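PDB 3HVN: hemolysin from Streptococcus suis, which is suilysin, a cholesterol-dependent cytolysin that probably binds cholesterol-containing host membranes and lyses the cells by assembling into oligomeric pores. Local coordinates for the 1,1,1,3,3,3-hexafluoropropan-2-ol site. Residues are numbered along the deposited sequence; one frame, centred on the assembly and turned at random.

The 1,1,1,3,3,3-hexafluoropropan-2-ol site. Residues 323, 327, 333, 345, 348. With CFH (1,1,1,3,3,3-hexafluoropropan-2-ol), chain B.
1,1,1,3,3,3-Hexafluoropropan-2-ol (CFH) lies between helix 339-350 on one side and, on the other, strands 318-324 and 333-338 with Asp327 in the loop that joins them. At one end of the ligand, the trifluoromethyl group on C1 turns a fluorine toward the helix: CFH F5 meets Ile345 CG1 at 3.3 Å. The side chain of Ile345 is extended past CG1 (chi2 -177°), and its CD1 stays 4.0 Å from CFH F5. In the middle, the hydroxyl on C2 points toward Thr333 but faces a methyl, set anti to the backbone N by chi1 of -61° for OG1. Thr333 CG2 lies 3.5 Å from CFH O4. No protein nitrogen or oxygen is near enough to hydrogen-bond to O4. The second trifluoromethyl group, on C3, faces Asp327. There CG is tucked between the backbone N and C (chi1 63°), which swings the carboxylate toward CFH F9; that approach is too tight to interpret at 2.85 Å. Ile323 reaches the same fluorine more loosely, its CD1 tip 4.1 Å from CFH F9. Farther along the helix, the backbone carbonyl O of Glu348 lies 4.2 Å from CFH F10. The protein holds the ligand by van der Waals contact from a mixed polar and apolar wall. CFH may come from crystallisation or purification; the site, far from the C-terminal beta-sandwich where the cholesterol-recognising Thr-Leu pair is expected, is probably incidental, and the structure alone shows no role in pore formation.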
loop_
_atom_site.group_PDB
_atom_site.type_symbol
_atom_site.label_atom_id
_atom_site.label_comp_id
_atom_site.label_asym_id
_atom_site.label_seq_id
_atom_site.Cartn_x
_atom_site.Cartn_y
_atom_site.Cartn_z
ATOM N N ILE A 323 -0.232 1.646 -16.926
ATOM C CA ILE A 323 -0.852 0.394 -17.344
ATOM C C ILE A 323 -0.202 -0.179 -18.599
ATOM O O ILE A 323 0.291 0.564 -19.449
ATOM C CB ILE A 323 -2.372 0.573 -17.588
ATOM C CG1 ILE A 323 -2.653 1.043 -19.019
ATOM C CG2 ILE A 323 -2.966 1.542 -16.576
ATOM C CD1 ILE A 323 -2.928 -0.084 -20.000
ATOM N N ASP A 327 -5.203 -3.709 -23.725
ATOM C CA ASP A 327 -5.546 -2.687 -24.708
ATOM C C ASP A 327 -4.580 -2.701 -25.888
ATOM O O ASP A 327 -4.970 -2.435 -27.026
ATOM C CB ASP A 327 -5.571 -1.298 -24.062
ATOM C CG ASP A 327 -4.215 -0.877 -23.524
ATOM O OD1 ASP A 327 -3.411 -1.761 -23.162
ATOM O OD2 ASP A 327 -3.956 0.343 -23.458
ATOM N N THR A 333 0.589 2.758 -21.163
ATOM C CA THR A 333 -0.212 3.973 -21.064
ATOM C C THR A 333 -0.207 4.546 -19.650
ATOM O O THR A 333 -0.424 3.826 -18.674
ATOM C CB THR A 333 -1.669 3.723 -21.501
ATOM O OG1 THR A 333 -1.694 3.300 -22.870
ATOM C CG2 THR A 333 -2.496 4.990 -21.352
ATOM N N ILE A 345 -11.705 3.653 -15.282
ATOM C CA ILE A 345 -10.522 3.235 -16.023
ATOM C C ILE A 345 -10.219 1.762 -15.777
ATOM O O ILE A 345 -9.878 1.033 -16.709
ATOM C CB ILE A 345 -9.285 4.107 -15.698
ATOM C CG1 ILE A 345 -8.467 4.359 -16.964
ATOM C CG2 ILE A 345 -8.423 3.463 -14.624
ATOM C CD1 ILE A 345 -7.199 5.143 -16.717
ATOM N N GLU A 348 -13.222 -0.131 -17.279
ATOM C CA GLU A 348 -13.093 -0.099 -18.733
ATOM C C GLU A 348 -11.772 -0.714 -19.176
ATOM O O GLU A 348 -11.512 -0.843 -20.368
ATOM C CB GLU A 348 -13.193 1.335 -19.257
ATOM C CG GLU A 348 -14.566 1.962 -19.117
ATOM C CD GLU A 348 -14.566 3.433 -19.477
ATOM O OE1 GLU A 348 -13.645 3.870 -20.200
ATOM O OE2 GLU A 348 -15.485 4.153 -19.037
HETATM F F7 CFH B . -7.668 5.359 -21.377
HETATM C C1 CFH B . -8.073 4.104 -21.427
HETATM F F5 CFH B . -8.524 3.740 -20.241
HETATM F F6 CFH B . -9.040 3.994 -22.318
HETATM C C2 CFH B . -6.903 3.212 -21.830
HETATM O O4 CFH B . -5.735 3.599 -21.096
HETATM C C3 CFH B . -7.227 1.751 -21.533
HETATM F F10 CFH B . -8.427 1.457 -21.999
HETATM F F8 CFH B . -7.200 1.548 -20.229
HETATM F F9 CFH B . -6.329 0.979 -22.113
#